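PDB 3A2Q: 6-aminohexanoate-cyclic-dimer hydrolase from Arthrobacter sp., which hydrolyses one amide bond of the cyclic dimer of 6-aminohexanoate, a by-product of nylon-6 manufacture, to give the linear dimer. Local coordinates for residues T120-N125 with W342-M347; L309-T314 with V363-Y368; I315-I320 with G409-F414. The protein carries 1 engineered substitution. One frame throughout, in Å; residues are numbered along the deposited sequence.

After strand 113-118 the chain, followed from its N terminus, enters loop 120-125, which interaction 1 joins to the start of helix 342-352, closing a loop of 216 residues. Helix 308-331 serves both other contacts: residues 309-314 meet helix 356-378 in interaction 2, closing a mainly helical loop of 48 residues, and 315-320 meet loop 409-414 in interaction 3, closing one of 88. No contact is nested in another; all three cross pairwise. Interactions 1 and 3 touch, with Met347 packed against Ile320, and both reach the bound substrate. Tyr312 packs on Phe414 between interactions 2 and 3, so a continuous run of contacts leads from helix 356-378 through helix 308-331 to the pocket loops.

Interaction 1: T120-N125 with W342-M347; sequences TPEMGN and WTSWEM. With ACA (6-aminohexanoic acid), chain B; ACA (6-aminohexanoic acid), chain C.
Ser344 lays its CB and OG across the ends of two side chains from the loop, the carboxylate of Glu122 and the terminal methyl of Met123. OG of Ser344 donates to OE1 of Glu122 at 2.7 Å, on the anti side of the carboxylate and 24° out of its plane. Glu122 reaches this point with an extended chain whose CG lies anti to the backbone N (chi1 -178°), and the same OE1 also accepts from the backbone N of Glu341, so two donors grip it at the start of helix 342-352. CE of Met123 lies 3.6 Å from Ser344 OG, its chain bent at the thioether. A water completes the polar link: it donates to OD1 of Asn125 and OG of Ser344 and is also hydrogen-bonded to Thr343 OG1.

Asn125 and Met347 meet from opposite directions, the thioether sulfur of Met347 lying 3.7 Å from OD1 of Asn125. The other branch, ND2 of Asn125, donates to the carbonyl O of one 6-aminohexanoate unit at 2.7 Å, and also to Gln411. Gly124 O accepts from that unit's N at 3.0 Å. The two units are joined head to tail into the cyclic dimer, which is also hydrogen-bonded to OG of Ser150, probably part of the charge relay. The loop after strand 113-118, with helix 342-352 packed against it, lines the substrate pocket of an amidase-family active site.

Interaction 2: L309-T314 with V363-Y368; sequences LKDYST and VDELRY
Asp311 and Glu365 cross obliquely where the two segments come nearest, their carboxylate planes turned 45° from each other. The touching is done by unlike parts of the two chains: OD2 of Asp311 lies against the aliphatic stem of Glu365, 3.4 Å from its CB, while the carboxylate of Glu365 is carried off to the side. The bend at the second torsion (chi2 -49°) does this, leaving OE1 of Glu365 4.4 Å from OD2 of Asp311. Two like charges at that distance would probably repel, but a water donates to both oxygens, at 2.7 Å to Asp311 OD2, and should ease the repulsion on this more open side of the contact.

One residue further along each helix the character changes. Tyr312 and Leu366 meet at about a right angle. One methyl of the leucine, CD1, approaches the tyrosine ring obliquely, 4.0 Å from its CD1, and the other, CD2, comes 4.2 Å from Tyr312 CB. The two methyls thus divide between the ring and the CB that carries it, in a buried apolar patch with no direct hydrogen bond joining the two segments.

Past this patch the ring of Tyr312 runs inward to Val206 of helix 202-207, and its hydroxyl makes a weak hydrogen bond to Ala171 O. Leu366 also packs on Ile315, one turn further along helix 308-331, so helix 356-378 lies as an outer layer over helix 308-331, which in turn faces the substrate pocket.

Interaction 3: I315-I320 with G409-F414; sequences ICDVAI and GRQSAF. With ACA (6-aminohexanoic acid), chain C.
Gln411 fills the buried half of this contact, wedged between Cys316, the substrate and the ring of Phe414. Its chain turns at the second torsion (chi2 72°), which brings the amide across to the helix while CG stays over the centre of one face of the Phe414 ring, 4.2 Å above the plane. OE1 of Gln411 lies 4.1 Å from CB of Cys316. The same OE1 of Gln411 is 3.8 Å from C6 of the nearer 6-aminohexanoate unit (chain C); it also accepts from Asn125, consistent with an amide turned with NE2 toward Asp317. SG of Cys316 comes within 3.2 Å of the N of that unit, and CE1 of Phe414 packs against its C5 at 4.0 Å. Polar and apolar groups together thus line this part of the cyclic dimer.

Towards Gly409 the fit is slacker. Asp317 and Gln411 slide past each other in opposite directions, their carboxylate and amide planes 31° apart, and are joined by a weak hydrogen bond from NE2 of Gln411 to OD1 of Asp317, 3.3 Å long with an N-H...O angle of 141°. OD2 of Asp317 has a stronger partner in Arg350, a salt bridge that probably sets the carboxylate's position. Through a donating water the same OD2 also reaches the backbone O of Gly409, an exposed residue at the poorly ordered end of the loop.

Met347 and Arg350 of helix 342-352 pack beside Gln411, and Ile315 faces helix 356-378, so the loop before helix 416-422 packs against helices 308-331 and 342-352 and reaches the substrate through Gln411 and Phe414.

Interaction 1: T120-N125 with W342-M347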
loop_
_atom_site.group_PDB
_atom_site.type_symbol
_atom_site.label_atom_id
_atom_site.label_comp_id
_atom_site.label_asym_id
_atom_site.label_seq_id
_atom_site.Cartn_x
_atom_site.Cartn_y
_atom_site.Cartn_z
ATOM N N THR A 120 -3.231 -6.119 9.429
ATOM C CA THR A 120 -2.084 -5.218 9.389
ATOM C C THR A 120 -1.242 -5.385 10.652
ATOM O O THR A 120 -1.742 -5.846 11.682
ATOM C CB THR A 120 -2.549 -3.736 9.355
ATOM O OG1 THR A 120 -1.434 -2.868 9.600
ATOM C CG2 THR A 120 -3.599 -3.490 10.442
ATOM N N PRO A 121 0.055 -5.044 10.587
ATOM C CA PRO A 121 0.843 -5.185 11.814
ATOM C C PRO A 121 0.314 -4.067 12.715
ATOM O O PRO A 121 -0.331 -3.138 12.224
ATOM C CB PRO A 121 2.280 -4.947 11.345
ATOM C CG PRO A 121 2.109 -4.106 10.101
ATOM C CD PRO A 121 0.919 -4.730 9.436
ATOM N N GLU A 122 0.560 -4.150 14.016
ATOM C CA GLU A 122 0.054 -3.134 14.935
ATOM C C GLU A 122 0.363 -1.690 14.535
ATOM O O GLU A 122 1.526 -1.291 14.447
ATOM C CB GLU A 122 0.583 -3.378 16.346
ATOM C CG GLU A 122 0.043 -2.376 17.349
ATOM C CD GLU A 122 0.471 -2.674 18.763
ATOM O OE1 GLU A 122 1.677 -2.544 19.061
ATOM O OE2 GLU A 122 -0.405 -3.043 19.572
ATOM N N MET A 123 -0.692 -0.909 14.320
ATOM C CA MET A 123 -0.566 0.493 13.931
ATOM C C MET A 123 0.290 0.653 12.674
ATOM O O MET A 123 0.839 1.728 12.418
ATOM C CB MET A 123 0.016 1.316 15.092
ATOM C CG MET A 123 -0.876 1.319 16.343
ATOM S SD MET A 123 -0.310 2.390 17.684
ATOM C CE MET A 123 0.884 1.301 18.524
ATOM N N GLY A 124 0.382 -0.422 11.892
ATOM C CA GLY A 124 1.156 -0.410 10.656
ATOM C C GLY A 124 2.647 -0.230 10.869
ATOM O O GLY A 124 3.351 0.265 9.991
ATOM N N ASN A 125 3.140 -0.669 12.021
ATOM C CA ASN A 125 4.542 -0.494 12.359
ATOM C C ASN A 125 5.538 -1.556 11.879
ATOM O O ASN A 125 6.616 -1.685 12.454
ATOM C CB ASN A 125 4.680 -0.327 13.875
ATOM C CG ASN A 125 5.932 0.433 14.263
ATOM O OD1 ASN A 125 6.621 0.072 15.218
ATOM N ND2 ASN A 125 6.231 1.499 13.527
ATOM N N TRP A 342 5.700 -4.919 22.285
ATOM C CA TRP A 342 6.873 -4.296 22.888
ATOM C C TRP A 342 7.574 -3.282 21.989
ATOM O O TRP A 342 8.096 -2.276 22.469
ATOM C CB TRP A 342 7.882 -5.357 23.351
ATOM C CG TRP A 342 8.596 -6.068 22.244
ATOM C CD1 TRP A 342 8.158 -7.160 21.547
ATOM C CD2 TRP A 342 9.878 -5.730 21.698
ATOM N NE1 TRP A 342 9.090 -7.522 20.603
ATOM C CE2 TRP A 342 10.154 -6.661 20.673
ATOM C CE3 TRP A 342 10.820 -4.729 21.977
ATOM C CZ2 TRP A 342 11.335 -6.621 19.922
ATOM C CZ3 TRP A 342 11.996 -4.690 21.228
ATOM C CH2 TRP A 342 12.240 -5.631 20.214
ATOM N N THR A 343 7.594 -3.542 20.688
ATOM C CA THR A 343 8.244 -2.617 19.766
ATOM C C THR A 343 7.565 -1.251 19.811
ATOM O O THR A 343 8.229 -0.220 19.768
ATOM C CB THR A 343 8.210 -3.148 18.319
ATOM O OG1 THR A 343 6.877 -3.539 17.980
ATOM C CG2 THR A 343 9.144 -4.338 18.168
ATOM N N SER A 344 6.242 -1.252 19.913
ATOM C CA SER A 344 5.480 -0.012 19.961
ATOM C C SER A 344 5.705 0.749 21.263
ATOM O O SER A 344 5.936 1.955 21.251
ATOM C CB SER A 344 3.987 -0.300 19.795
ATOM O OG SER A 344 3.722 -0.906 18.546
ATOM N N TRP A 345 5.652 0.042 22.387
ATOM C CA TRP A 345 5.843 0.694 23.672
ATOM C C TRP A 345 7.197 1.383 23.771
ATOM O O TRP A 345 7.313 2.455 24.362
ATOM C CB TRP A 345 5.690 -0.311 24.815
ATOM C CG TRP A 345 5.602 0.371 26.134
ATOM C CD1 TRP A 345 6.572 0.439 27.093
ATOM C CD2 TRP A 345 4.507 1.158 26.613
ATOM N NE1 TRP A 345 6.148 1.224 28.139
ATOM C CE2 TRP A 345 4.884 1.678 27.869
ATOM C CE3 TRP A 345 3.242 1.476 26.098
ATOM C CZ2 TRP A 345 4.039 2.503 28.621
ATOM C CZ3 TRP A 345 2.402 2.296 26.847
ATOM C CH2 TRP A 345 2.806 2.799 28.095
ATOM N N GLU A 346 8.222 0.779 23.181
ATOM C CA GLU A 346 9.554 1.360 23.230
ATOM C C GLU A 346 9.586 2.756 22.610
ATOM O O GLU A 346 10.371 3.614 23.025
ATOM C CB GLU A 346 10.548 0.446 22.517
ATOM C CG GLU A 346 11.997 0.808 22.758
ATOM C CD GLU A 346 12.943 -0.278 22.294
ATOM O OE1 GLU A 346 12.777 -1.431 22.743
ATOM O OE2 GLU A 346 13.850 0.018 21.485
ATOM N N MET A 347 8.725 2.983 21.621
ATOM C CA MET A 347 8.660 4.278 20.946
ATOM C C MET A 347 8.050 5.356 21.842
ATOM O O MET A 347 8.283 6.548 21.637
ATOM C CB MET A 347 7.855 4.154 19.647
ATOM C CG MET A 347 8.480 3.208 18.634
ATOM S SD MET A 347 7.517 3.062 17.121
ATOM C CE MET A 347 6.383 1.802 17.559
HETATM C C ACA B . 5.101 4.001 11.165
HETATM O O ACA B . 4.832 3.035 11.881
HETATM C C2 ACA B . 4.080 5.098 10.949
HETATM C C3 ACA B . 2.693 4.547 10.662
HETATM C C4 ACA B . 2.496 4.347 9.168
HETATM C C5 ACA B . 1.828 3.022 8.850
HETATM C C6 ACA B . 2.085 2.610 7.405
HETATM N N ACA B . 2.990 1.465 7.308
HETATM C C ACA C . 4.088 1.445 6.562
HETATM O O ACA C . 4.278 2.236 5.633
HETATM C C2 ACA C . 5.118 0.379 6.904
HETATM C C3 ACA C . 6.461 0.960 7.336
HETATM C C4 ACA C . 6.492 1.332 8.820
HETATM C C5 ACA C . 7.434 2.510 9.071
HETATM C C6 ACA C . 7.289 3.092 10.474
HETATM N N ACA C . 6.272 4.140 10.549
HETATM O O HOH W 1 5.393 -1.985 16.641
#

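Interaction 2: L309-T314 with V363-Y368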
loop_
_atom_site.group_PDB
_atom_site.type_symbol
_atom_site.label_atom_id
_atom_site.label_comp_id
_atom_site.label_asym_id
_atom_site.label_seq_id
_atom_site.Cartn_x
_atom_site.Cartn_y
_atom_site.Cartn_z
ATOM N N LEU A 309 16.514 8.746 6.801
ATOM C CA LEU A 309 15.775 7.733 7.540
ATOM C C LEU A 309 15.891 7.906 9.049
ATOM O O LEU A 309 14.971 7.552 9.790
ATOM C CB LEU A 309 16.225 6.325 7.133
ATOM C CG LEU A 309 15.211 5.213 7.437
ATOM C CD1 LEU A 309 13.885 5.510 6.736
ATOM C CD2 LEU A 309 15.757 3.878 6.973
ATOM N N LYS A 310 17.013 8.453 9.507
ATOM C CA LYS A 310 17.200 8.666 10.940
ATOM C C LYS A 310 16.176 9.694 11.416
ATOM O O LYS A 310 15.521 9.511 12.446
ATOM C CB LYS A 310 18.615 9.173 11.230
ATOM C CG LYS A 310 18.913 9.323 12.708
ATOM C CD LYS A 310 20.275 9.952 12.939
ATOM C CE LYS A 310 20.552 10.124 14.426
ATOM N NZ LYS A 310 19.522 10.968 15.086
ATOM N N ASP A 311 16.041 10.769 10.645
ATOM C CA ASP A 311 15.098 11.840 10.949
ATOM C C ASP A 311 13.667 11.334 10.846
ATOM O O ASP A 311 12.810 11.705 11.638
ATOM C CB ASP A 311 15.285 13.004 9.976
ATOM C CG ASP A 311 16.671 13.601 10.042
ATOM O OD1 ASP A 311 17.038 14.144 11.107
ATOM O OD2 ASP A 311 17.397 13.523 9.028
ATOM N N TYR A 312 13.413 10.484 9.857
ATOM C CA TYR A 312 12.087 9.929 9.661
ATOM C C TYR A 312 11.705 9.051 10.856
ATOM O O TYR A 312 10.564 9.067 11.320
ATOM C CB TYR A 312 12.065 9.114 8.367
ATOM C CG TYR A 312 10.698 8.619 7.963
ATOM C CD1 TYR A 312 9.616 9.496 7.864
ATOM C CD2 TYR A 312 10.487 7.277 7.659
ATOM C CE1 TYR A 312 8.358 9.044 7.473
ATOM C CE2 TYR A 312 9.235 6.817 7.264
ATOM C CZ TYR A 312 8.177 7.702 7.175
ATOM O OH TYR A 312 6.939 7.238 6.803
ATOM N N SER A 313 12.673 8.287 11.351
ATOM C CA SER A 313 12.449 7.398 12.485
ATOM C C SER A 313 12.008 8.184 13.718
ATOM O O SER A 313 11.123 7.752 14.453
ATOM C CB SER A 313 13.733 6.621 12.805
ATOM O OG SER A 313 13.484 5.615 13.775
ATOM N N THR A 314 12.636 9.332 13.941
ATOM C CA THR A 314 12.299 10.173 15.085
ATOM C C THR A 314 10.853 10.648 14.987
ATOM O O THR A 314 10.122 10.654 15.974
ATOM C CB THR A 314 13.242 11.384 15.167
ATOM O OG1 THR A 314 14.581 10.917 15.383
ATOM C CG2 THR A 314 12.829 12.315 16.310
ATOM N N VAL A 363 11.415 17.239 10.308
ATOM C CA VAL A 363 10.487 17.475 9.209
ATOM C C VAL A 363 11.198 18.257 8.110
ATOM O O VAL A 363 11.033 17.965 6.922
ATOM C CB VAL A 363 9.234 18.249 9.681
ATOM C CG1 VAL A 363 8.366 18.627 8.482
ATOM C CG2 VAL A 363 8.437 17.394 10.652
ATOM N N ASP A 364 11.993 19.250 8.493
ATOM C CA ASP A 364 12.726 20.027 7.498
ATOM C C ASP A 364 13.666 19.126 6.706
ATOM O O ASP A 364 13.836 19.303 5.501
ATOM C CB ASP A 364 13.548 21.138 8.157
ATOM C CG ASP A 364 12.716 22.358 8.506
ATOM O OD1 ASP A 364 11.519 22.392 8.150
ATOM O OD2 ASP A 364 13.272 23.287 9.129
ATOM N N GLU A 365 14.289 18.167 7.384
ATOM C CA GLU A 365 15.209 17.251 6.710
ATOM C C GLU A 365 14.482 16.457 5.629
ATOM O O GLU A 365 15.055 16.152 4.584
ATOM C CB GLU A 365 15.857 16.291 7.716
ATOM C CG GLU A 365 16.980 16.926 8.535
ATOM C CD GLU A 365 17.992 17.665 7.668
ATOM O OE1 GLU A 365 18.547 17.050 6.734
ATOM O OE2 GLU A 365 18.234 18.863 7.917
ATOM N N LEU A 366 13.223 16.121 5.883
ATOM C CA LEU A 366 12.442 15.381 4.902
ATOM C C LEU A 366 12.175 16.263 3.683
ATOM O O LEU A 366 12.295 15.806 2.545
ATOM C CB LEU A 366 11.110 14.914 5.499
ATOM C CG LEU A 366 11.153 13.951 6.692
ATOM C CD1 LEU A 366 9.761 13.386 6.910
ATOM C CD2 LEU A 366 12.135 12.825 6.436
ATOM N N ARG A 367 11.818 17.524 3.920
ATOM C CA ARG A 367 11.534 18.435 2.815
ATOM C C ARG A 367 12.789 18.635 1.973
ATOM O O ARG A 367 12.723 18.660 0.749
ATOM C CB ARG A 367 11.037 19.798 3.328
ATOM C CG ARG A 367 9.874 19.739 4.311
ATOM C CD ARG A 367 8.785 18.757 3.887
ATOM N NE ARG A 367 7.646 18.821 4.798
ATOM C CZ ARG A 367 6.838 17.802 5.076
ATOM N NH1 ARG A 367 7.038 16.614 4.515
ATOM N NH2 ARG A 367 5.827 17.974 5.918
ATOM N N TYR A 368 13.936 18.778 2.629
ATOM C CA TYR A 368 15.174 18.976 1.891
ATOM C C TYR A 368 15.507 17.759 1.043
ATOM O O TYR A 368 15.914 17.899 -0.106
ATOM C CB TYR A 368 16.330 19.304 2.844
ATOM C CG TYR A 368 16.476 20.793 3.108
ATOM C CD1 TYR A 368 16.636 21.690 2.052
ATOM C CD2 TYR A 368 16.445 21.309 4.408
ATOM C CE1 TYR A 368 16.757 23.062 2.274
ATOM C CE2 TYR A 368 16.568 22.688 4.643
ATOM C CZ TYR A 368 16.723 23.556 3.567
ATOM O OH TYR A 368 16.835 24.915 3.770
HETATM O O HOH W 2 19.264 14.081 7.148
#

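Interaction 3: I315-I320 with G409-F414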
loop_
_atom_site.group_PDB
_atom_site.type_symbol
_atom_site.label_atom_id
_atom_site.label_comp_id
_atom_site.label_asym_id
_atom_site.label_seq_id
_atom_site.Cartn_x
_atom_site.Cartn_y
_atom_site.Cartn_z
ATOM N N ILE A 315 10.438 11.033 13.783
ATOM C CA ILE A 315 9.070 11.480 13.578
ATOM C C ILE A 315 8.131 10.307 13.832
ATOM O O ILE A 315 7.069 10.471 14.435
ATOM C CB ILE A 315 8.876 12.009 12.146
ATOM C CG1 ILE A 315 9.680 13.295 11.967
ATOM C CG2 ILE A 315 7.394 12.235 11.871
ATOM C CD1 ILE A 315 9.722 13.811 10.541
ATOM N N CYS A 316 8.534 9.120 13.386
ATOM C CA CYS A 316 7.728 7.922 13.580
ATOM C C CYS A 316 7.563 7.587 15.067
ATOM O O CYS A 316 6.499 7.128 15.484
ATOM C CB CYS A 316 8.346 6.737 12.834
ATOM S SG CYS A 316 8.055 6.768 11.041
ATOM N N ASP A 317 8.606 7.816 15.864
ATOM C CA ASP A 317 8.512 7.541 17.298
ATOM C C ASP A 317 7.386 8.373 17.898
ATOM O O ASP A 317 6.569 7.869 18.662
ATOM C CB ASP A 317 9.817 7.885 18.023
ATOM C CG ASP A 317 10.937 6.911 17.716
ATOM O OD1 ASP A 317 10.638 5.762 17.330
ATOM O OD2 ASP A 317 12.115 7.294 17.877
ATOM N N VAL A 318 7.362 9.652 17.540
ATOM C CA VAL A 318 6.349 10.583 18.028
ATOM C C VAL A 318 4.957 10.210 17.539
ATOM O O VAL A 318 3.992 10.258 18.302
ATOM C CB VAL A 318 6.687 12.032 17.588
ATOM C CG1 VAL A 318 5.520 12.983 17.891
ATOM C CG2 VAL A 318 7.944 12.498 18.301
ATOM N N ALA A 319 4.855 9.821 16.270
ATOM C CA ALA A 319 3.568 9.451 15.685
ATOM C C ALA A 319 2.930 8.234 16.351
ATOM O O ALA A 319 1.740 8.244 16.652
ATOM C CB ALA A 319 3.728 9.197 14.186
ATOM N N ILE A 320 3.710 7.182 16.572
ATOM C CA ILE A 320 3.170 5.989 17.211
ATOM C C ILE A 320 2.807 6.303 18.659
ATOM O O ILE A 320 1.759 5.892 19.150
ATOM C CB ILE A 320 4.177 4.817 17.177
ATOM C CG1 ILE A 320 4.394 4.368 15.729
ATOM C CG2 ILE A 320 3.642 3.645 18.006
ATOM C CD1 ILE A 320 3.126 3.881 15.052
ATOM N N GLY A 409 17.767 2.536 19.540
ATOM C CA GLY A 409 17.526 3.782 18.818
ATOM C C GLY A 409 16.600 3.900 17.618
ATOM O O GLY A 409 15.890 4.898 17.475
ATOM N N ARG A 410 16.587 2.896 16.753
ATOM C CA ARG A 410 15.757 3.001 15.563
ATOM C C ARG A 410 14.637 1.984 15.368
ATOM O O ARG A 410 14.633 0.910 15.961
ATOM C CB ARG A 410 16.667 3.023 14.327
ATOM C CG ARG A 410 15.961 3.107 12.977
ATOM C CD ARG A 410 16.955 3.259 11.835
ATOM N NE ARG A 410 17.721 4.493 11.926
ATOM C CZ ARG A 410 18.545 4.922 10.979
ATOM N NH1 ARG A 410 18.703 4.213 9.872
ATOM N NH2 ARG A 410 19.212 6.056 11.137
ATOM N N GLN A 411 13.685 2.365 14.518
ATOM C CA GLN A 411 12.514 1.562 14.166
ATOM C C GLN A 411 12.938 0.138 13.792
ATOM O O GLN A 411 13.940 -0.057 13.101
ATOM C CB GLN A 411 11.799 2.206 12.972
ATOM C CG GLN A 411 10.293 2.038 12.947
ATOM C CD GLN A 411 9.595 2.876 13.998
ATOM O OE1 GLN A 411 8.370 2.851 14.117
ATOM N NE2 GLN A 411 10.373 3.627 14.768
ATOM N N SER A 412 12.177 -0.855 14.243
ATOM C CA SER A 412 12.500 -2.248 13.940
ATOM C C SER A 412 12.385 -2.511 12.439
ATOM O O SER A 412 13.100 -3.348 11.892
ATOM C CB SER A 412 11.579 -3.201 14.722
ATOM O OG SER A 412 10.212 -2.934 14.466
ATOM N N ALA A 413 11.500 -1.774 11.774
ATOM C CA ALA A 413 11.300 -1.934 10.338
ATOM C C ALA A 413 12.437 -1.311 9.534
ATOM O O ALA A 413 12.553 -1.547 8.332
ATOM C CB ALA A 413 9.968 -1.315 9.924
ATOM N N PHE A 414 13.274 -0.519 10.194
ATOM C CA PHE A 414 14.389 0.133 9.518
ATOM C C PHE A 414 15.725 -0.572 9.721
ATOM O O PHE A 414 16.772 0.005 9.451
ATOM C CB PHE A 414 14.525 1.589 9.979
ATOM C CG PHE A 414 13.333 2.454 9.650
ATOM C CD1 PHE A 414 12.398 2.053 8.701
ATOM C CD2 PHE A 414 13.167 3.690 10.267
ATOM C CE1 PHE A 414 11.319 2.869 8.372
ATOM C CE2 PHE A 414 12.085 4.517 9.940
ATOM C CZ PHE A 414 11.163 4.102 8.991
HETATM C C ACA C . 4.088 1.445 6.562
HETATM O O ACA C . 4.278 2.236 5.633
HETATM C C2 ACA C . 5.118 0.379 6.904
HETATM C C3 ACA C . 6.461 0.960 7.336
HETATM C C4 ACA C . 6.492 1.332 8.820
HETATM C C5 ACA C . 7.434 2.510 9.071
HETATM C C6 ACA C . 7.289 3.092 10.474
HETATM N N ACA C . 6.272 4.140 10.549
HETATM O O HOH W 3 14.035 6.690 16.238
#